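Local atomic coordinates of alpha-galactosidase (Lactobacillus brevis, PDB entry 3MI6), a protein that probably hydrolyses terminal, non-reducing alpha-D-galactose residues in alpha-D-galactosides, including galactose oligosaccharides, galactomannans and galactolipids. Residues His4-Asn9 / Val42-Gln47; Ser20-Ile25 / Gly32-Gly37. All blocks are in the same frame, centred on the assembly; numbering follows the deposited sequence.

Interaction 1 (His4-Asn9 / Val42-Gln47); sequences HVNEAN and VQPTYQ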
loop_
_atom_site.group_PDB
_atom_site.type_symbol
_atom_site.label_atom_id
_atom_site.label_comp_id
_atom_site.label_asym_id
_atom_site.label_seq_id
_atom_site.Cartn_x
_atom_site.Cartn_y
_atom_site.Cartn_z
ATOM N N HIS D 4 -25.470 18.380 -29.281
ATOM C CA HIS D 4 -25.056 18.996 -30.524
ATOM C C HIS D 4 -24.777 17.888 -31.490
ATOM O O HIS D 4 -23.954 17.030 -31.205
ATOM C CB HIS D 4 -23.750 19.778 -30.330
ATOM C CG HIS D 4 -23.863 20.929 -29.383
ATOM N ND1 HIS D 4 -23.772 22.239 -29.798
ATOM C CD2 HIS D 4 -24.065 20.968 -28.043
ATOM C CE1 HIS D 4 -23.917 23.037 -28.752
ATOM N NE2 HIS D 4 -24.099 22.293 -27.677
ATOM N N VAL D 5 -25.445 17.906 -32.638
ATOM C CA VAL D 5 -25.184 16.925 -33.677
ATOM C C VAL D 5 -24.536 17.598 -34.883
ATOM O O VAL D 5 -24.934 18.693 -35.286
ATOM C CB VAL D 5 -26.477 16.232 -34.128
ATOM C CG1 VAL D 5 -26.157 15.024 -35.021
ATOM C CG2 VAL D 5 -27.305 15.820 -32.929
ATOM N N ASN D 6 -23.514 16.950 -35.432
ATOM C CA ASN D 6 -22.922 17.382 -36.680
ATOM C C ASN D 6 -23.353 16.389 -37.717
ATOM O O ASN D 6 -22.810 15.284 -37.798
ATOM C CB ASN D 6 -21.398 17.414 -36.606
ATOM C CG ASN D 6 -20.768 18.074 -37.827
ATOM O OD1 ASN D 6 -20.422 19.255 -37.788
ATOM N ND2 ASN D 6 -20.619 17.310 -38.919
ATOM N N GLU D 7 -24.344 16.788 -38.504
ATOM C CA GLU D 7 -25.035 15.850 -39.366
ATOM C C GLU D 7 -24.127 15.410 -40.487
ATOM O O GLU D 7 -24.266 14.307 -41.018
ATOM C CB GLU D 7 -26.351 16.449 -39.871
ATOM C CG GLU D 7 -27.476 16.331 -38.844
ATOM C CD GLU D 7 -28.724 17.107 -39.212
ATOM O OE1 GLU D 7 -28.658 18.359 -39.226
ATOM O OE2 GLU D 7 -29.772 16.462 -39.458
ATOM N N ALA D 8 -23.167 16.271 -40.804
ATOM C CA ALA D 8 -22.218 16.021 -41.873
ATOM C C ALA D 8 -21.235 14.900 -41.531
ATOM O O ALA D 8 -20.731 14.220 -42.423
ATOM C CB ALA D 8 -21.471 17.299 -42.196
ATOM N N ASN D 9 -20.959 14.720 -40.241
ATOM C CA ASN D 9 -20.048 13.669 -39.775
ATOM C C ASN D 9 -20.685 12.699 -38.793
ATOM O O ASN D 9 -20.045 11.740 -38.353
ATOM C CB ASN D 9 -18.809 14.268 -39.122
ATOM C CG ASN D 9 -17.941 14.982 -40.100
ATOM O OD1 ASN D 9 -17.066 14.382 -40.718
ATOM N ND2 ASN D 9 -18.175 16.278 -40.257
ATOM N N VAL D 42 -17.252 22.003 -28.567
ATOM C CA VAL D 42 -17.864 21.329 -29.711
ATOM C C VAL D 42 -17.026 21.486 -30.984
ATOM O O VAL D 42 -16.516 22.571 -31.274
ATOM C CB VAL D 42 -19.307 21.817 -29.992
ATOM C CG1 VAL D 42 -19.860 21.090 -31.196
ATOM C CG2 VAL D 42 -20.203 21.587 -28.780
ATOM N N GLN D 43 -16.888 20.398 -31.737
ATOM C CA GLN D 43 -16.071 20.375 -32.941
ATOM C C GLN D 43 -16.685 19.373 -33.891
ATOM O O GLN D 43 -17.250 18.379 -33.448
ATOM C CB GLN D 43 -14.648 19.937 -32.619
ATOM C CG GLN D 43 -13.848 20.923 -31.794
ATOM C CD GLN D 43 -13.004 21.854 -32.645
ATOM O OE1 GLN D 43 -13.367 22.183 -33.781
ATOM N NE2 GLN D 43 -11.867 22.288 -32.097
ATOM N N PRO D 44 -16.560 19.616 -35.204
ATOM C CA PRO D 44 -17.265 18.802 -36.198
ATOM C C PRO D 44 -16.790 17.370 -36.138
ATOM O O PRO D 44 -17.577 16.432 -36.175
ATOM C CB PRO D 44 -16.831 19.427 -37.528
ATOM C CG PRO D 44 -16.332 20.779 -37.178
ATOM C CD PRO D 44 -15.704 20.626 -35.842
ATOM N N THR D 45 -15.482 17.218 -36.040
ATOM C CA THR D 45 -14.861 15.916 -36.028
ATOM C C THR D 45 -13.687 15.956 -35.041
ATOM O O THR D 45 -13.177 17.032 -34.727
ATOM C CB THR D 45 -14.375 15.548 -37.434
ATOM O OG1 THR D 45 -14.084 14.150 -37.499
ATOM C CG2 THR D 45 -13.128 16.353 -37.797
ATOM N N TYR D 46 -13.291 14.788 -34.533
ATOM C CA TYR D 46 -12.153 14.666 -33.627
ATOM C C TYR D 46 -11.150 13.669 -34.205
ATOM O O TYR D 46 -10.894 12.626 -33.622
ATOM C CB TYR D 46 -12.612 14.231 -32.231
ATOM C CG TYR D 46 -13.525 15.224 -31.532
ATOM C CD1 TYR D 46 -14.893 15.187 -31.717
ATOM C CD2 TYR D 46 -13.016 16.190 -30.684
ATOM C CE1 TYR D 46 -15.724 16.090 -31.091
ATOM C CE2 TYR D 46 -13.845 17.098 -30.054
ATOM C CZ TYR D 46 -15.199 17.038 -30.263
ATOM O OH TYR D 46 -16.037 17.936 -29.636
ATOM N N GLN D 47 -10.590 14.001 -35.366
ATOM C CA GLN D 47 -9.723 13.075 -36.089
ATOM C C GLN D 47 -8.623 12.571 -35.187
ATOM O O GLN D 47 -8.205 11.422 -35.277
ATOM C CB GLN D 47 -9.114 13.732 -37.338
ATOM C CG GLN D 47 -10.079 13.883 -38.522
ATOM C CD GLN D 47 -9.408 14.476 -39.763
ATOM O OE1 GLN D 47 -8.178 14.475 -39.874
ATOM N NE2 GLN D 47 -10.217 14.981 -40.702
#
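From H4 opposite V42, through N6 opposite P44, to N9 opposite T45, the two backbones keep the same sense, with CA atoms 5.9 Å apart at N6 and P44 but 7.6 Å apart at H4 and V42, and no hydrogen bond joins them. Side chains do the bridging. At one end, methyl CG2 of V42 sits over the centre of the H4 imidazole, 3.8 Å from the ring centroid and 10° off the ring normal, a well-formed CH-pi contact. The turn of the ring about chi2 (-112°) presents a face to the valine, whose other methyl, CG1, is 4.2 Å from H4 CB. Further along, the N6 side chain crosses P44 obliquely, and its CG lies 3.9 Å from P44 CA. Beyond N6 the chain folds back in a beta turn closed by N9 N to N6 O at 3.1 Å. This turn carries N9 over the second segment, where its CB is 3.9 Å from P44 O. That carbonyl accepts a hydrogen bond from T11 OG1, on the strand next to 4-6 in the small antiparallel sheet, and Q15 of the same strand touches both H4 and V42. Thus the loop leaving strand 31-36 runs from one outer strand of the sheet across to the other, 4-6. The second subunit borders the loop, E706 of that subunit bonding Q43. Only 234 Å² is buried here, at the protein surface, consistent with mainly van der Waals adhesion, a methyl on a pi face and P44 against the carbons of N6, while strand 11-15 supplies polar anchorage.

Interaction 2 (Ser20-Ile25 / Gly32-Gly37); sequences SYIFQI and GQIYYG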
loop_
_atom_site.group_PDB
_atom_site.type_symbol
_atom_site.label_atom_id
_atom_site.label_comp_id
_atom_site.label_asym_id
_atom_site.label_seq_id
_atom_site.Cartn_x
_atom_site.Cartn_y
_atom_site.Cartn_z
ATOM N N SER D 20 -18.642 16.406 -20.985
ATOM C CA SER D 20 -18.854 16.145 -22.402
ATOM C C SER D 20 -18.792 14.661 -22.679
ATOM O O SER D 20 -17.753 14.037 -22.512
ATOM C CB SER D 20 -17.792 16.841 -23.267
ATOM O OG SER D 20 -17.928 18.252 -23.232
ATOM N N TYR D 21 -19.909 14.099 -23.109
ATOM C CA TYR D 21 -19.967 12.734 -23.604
ATOM C C TYR D 21 -20.040 12.870 -25.128
ATOM O O TYR D 21 -20.936 13.523 -25.648
ATOM C CB TYR D 21 -21.232 12.080 -23.052
ATOM C CG TYR D 21 -21.359 10.573 -23.208
ATOM C CD1 TYR D 21 -21.632 10.000 -24.440
ATOM C CD2 TYR D 21 -21.266 9.731 -22.104
ATOM C CE1 TYR D 21 -21.769 8.638 -24.579
ATOM C CE2 TYR D 21 -21.411 8.370 -22.226
ATOM C CZ TYR D 21 -21.666 7.826 -23.465
ATOM O OH TYR D 21 -21.803 6.463 -23.593
ATOM N N ILE D 22 -19.082 12.290 -25.839
ATOM C CA ILE D 22 -19.020 12.429 -27.283
ATOM C C ILE D 22 -18.875 11.067 -27.960
ATOM O O ILE D 22 -17.996 10.275 -27.591
ATOM C CB ILE D 22 -17.806 13.270 -27.713
ATOM C CG1 ILE D 22 -17.736 14.584 -26.938
ATOM C CG2 ILE D 22 -17.822 13.525 -29.208
ATOM C CD1 ILE D 22 -16.377 15.306 -27.101
ATOM N N PHE D 23 -19.720 10.797 -28.957
ATOM C CA PHE D 23 -19.516 9.633 -29.819
ATOM C C PHE D 23 -19.766 9.924 -31.296
ATOM O O PHE D 23 -20.294 10.977 -31.642
ATOM C CB PHE D 23 -20.335 8.424 -29.353
ATOM C CG PHE D 23 -21.831 8.622 -29.398
ATOM C CD1 PHE D 23 -22.483 9.315 -28.391
ATOM C CD2 PHE D 23 -22.587 8.071 -30.426
ATOM C CE1 PHE D 23 -23.850 9.475 -28.412
ATOM C CE2 PHE D 23 -23.971 8.231 -30.457
ATOM C CZ PHE D 23 -24.601 8.934 -29.447
ATOM N N GLN D 24 -19.396 8.974 -32.152
ATOM C CA GLN D 24 -19.436 9.167 -33.596
ATOM C C GLN D 24 -19.852 7.901 -34.342
ATOM O O GLN D 24 -19.403 6.799 -34.016
ATOM C CB GLN D 24 -18.066 9.622 -34.093
ATOM C CG GLN D 24 -18.027 10.018 -35.556
ATOM C CD GLN D 24 -16.649 10.520 -35.992
ATOM O OE1 GLN D 24 -15.611 10.035 -35.520
ATOM N NE2 GLN D 24 -16.636 11.488 -36.908
ATOM N N ILE D 25 -20.713 8.059 -35.346
ATOM C CA ILE D 25 -21.032 6.949 -36.238
ATOM C C ILE D 25 -19.834 6.695 -37.133
ATOM O O ILE D 25 -19.219 7.627 -37.660
ATOM C CB ILE D 25 -22.273 7.220 -37.087
ATOM C CG1 ILE D 25 -23.485 7.436 -36.187
ATOM C CG2 ILE D 25 -22.542 6.052 -38.000
ATOM C CD1 ILE D 25 -23.762 6.266 -35.258
ATOM N N GLY D 32 -19.065 4.830 -32.339
ATOM C CA GLY D 32 -17.748 4.829 -31.719
ATOM C C GLY D 32 -17.619 5.883 -30.637
ATOM O O GLY D 32 -17.813 7.077 -30.856
ATOM N N GLN D 33 -17.304 5.422 -29.440
ATOM C CA GLN D 33 -17.179 6.297 -28.288
ATOM C C GLN D 33 -15.897 7.082 -28.450
ATOM O O GLN D 33 -14.870 6.513 -28.809
ATOM C CB GLN D 33 -17.148 5.448 -27.027
ATOM C CG GLN D 33 -16.515 6.088 -25.860
ATOM C CD GLN D 33 -17.310 7.239 -25.331
ATOM O OE1 GLN D 33 -18.536 7.328 -25.508
ATOM N NE2 GLN D 33 -16.617 8.140 -24.654
ATOM N N ILE D 34 -15.962 8.393 -28.223
ATOM C CA ILE D 34 -14.785 9.240 -28.406
ATOM C C ILE D 34 -14.210 9.740 -27.065
ATOM O O ILE D 34 -13.004 9.692 -26.839
ATOM C CB ILE D 34 -15.088 10.467 -29.319
ATOM C CG1 ILE D 34 -15.923 10.060 -30.523
ATOM C CG2 ILE D 34 -13.803 11.122 -29.808
ATOM C CD1 ILE D 34 -16.049 11.155 -31.526
ATOM N N TYR D 35 -15.076 10.219 -26.181
ATOM C CA TYR D 35 -14.606 10.865 -24.970
ATOM C C TYR D 35 -15.710 11.145 -23.953
ATOM O O TYR D 35 -16.807 11.568 -24.313
ATOM C CB TYR D 35 -13.895 12.171 -25.328
ATOM C CG TYR D 35 -13.665 13.048 -24.134
ATOM C CD1 TYR D 35 -12.544 12.872 -23.319
ATOM C CD2 TYR D 35 -14.569 14.045 -23.802
ATOM C CE1 TYR D 35 -12.334 13.687 -22.202
ATOM C CE2 TYR D 35 -14.372 14.846 -22.700
ATOM C CZ TYR D 35 -13.258 14.663 -21.904
ATOM O OH TYR D 35 -13.076 15.474 -20.816
ATOM N N TYR D 36 -15.414 10.909 -22.680
ATOM C CA TYR D 36 -16.340 11.246 -21.596
ATOM C C TYR D 36 -15.456 11.731 -20.473
ATOM O O TYR D 36 -14.540 11.028 -20.045
ATOM C CB TYR D 36 -17.199 10.040 -21.183
ATOM C CG TYR D 36 -18.282 10.327 -20.152
ATOM C CD1 TYR D 36 -18.794 11.607 -19.974
ATOM C CD2 TYR D 36 -18.809 9.303 -19.369
ATOM C CE1 TYR D 36 -19.793 11.866 -19.022
ATOM C CE2 TYR D 36 -19.804 9.548 -18.415
ATOM C CZ TYR D 36 -20.293 10.830 -18.241
ATOM O OH TYR D 36 -21.277 11.062 -17.289
ATOM N N GLY D 37 -15.686 12.962 -20.038
ATOM C CA GLY D 37 -14.763 13.622 -19.134
ATOM C C GLY D 37 -15.242 15.027 -18.861
ATOM O O GLY D 37 -16.394 15.345 -19.133
#
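S20 and G37 open the pairing of strands 19-25 and 31-36: S20 N donates to G37 O at 3.1 Å, whereas the return bond from G37 N to S20 O is weak. Next comes I22 N to Y35 O at 2.8 Å. The carbonyl of I22 is gripped twice, by I34 N at 2.8 Å and by Y35 N at 3.2 Å, each donor tilted moderately from the carbonyl plane. This is a classic beta bulge: I34 and Y35 together face I22, and the register slips by one residue before F23 pairs with Q33. Regular antiparallel bonding resumes at Q24 and G32, whose amides and carbonyls serve each other. The hairpin forms the last two strands of a four-stranded antiparallel sheet, 31-36 being outermost within the chain, and on the other side of strand 19-25 Y21 and F23 make backbone hydrogen bonds to L14 and F12 of strand 11-15.

Side chains alternate apart from the bulge. On the face of Y21 and Y36, an edge-to-face pair forms: CD2 of Y21 stands over the centre of the Y36 ring, 3.6 Å from Y36 CG, with the planes at 56°. The Y21 hydroxyl is hydrogen-bonded to E76 and K162. Toward the other face, I22 CG2 meets I34 CD1 at 3.8 Å, and I34 CD1 also reaches Q24 CB at 3.6 Å. S20 OG is hydrogen-bonded to I40 N, and the Y35 hydroxyl to P38 O, just where the chain turns its corner after strand 31-36.

Interactions 1 and 2 share one small antiparallel sheet and have centres about 11 Å apart. Along the chain, the hairpin of 20-25 and 32-37 is nested inside the loop closed by 4-9 and 42-47. They also touch: the Y46 OH lies 3.7 Å from I22 CD1, Y46 CB is 4.1 Å from I34 CG2, and T45 OG1 is 3.7 Å from Q24 NE2, so the loop of interaction 1 lies on the face of the hairpin that carries I22, Q24 and Y35. One contact is at the surface, the other buried. Both lie away from the predicted catalytic aspartates D479 and D549, which belong to the parallel barrel region of this family 36 enzyme.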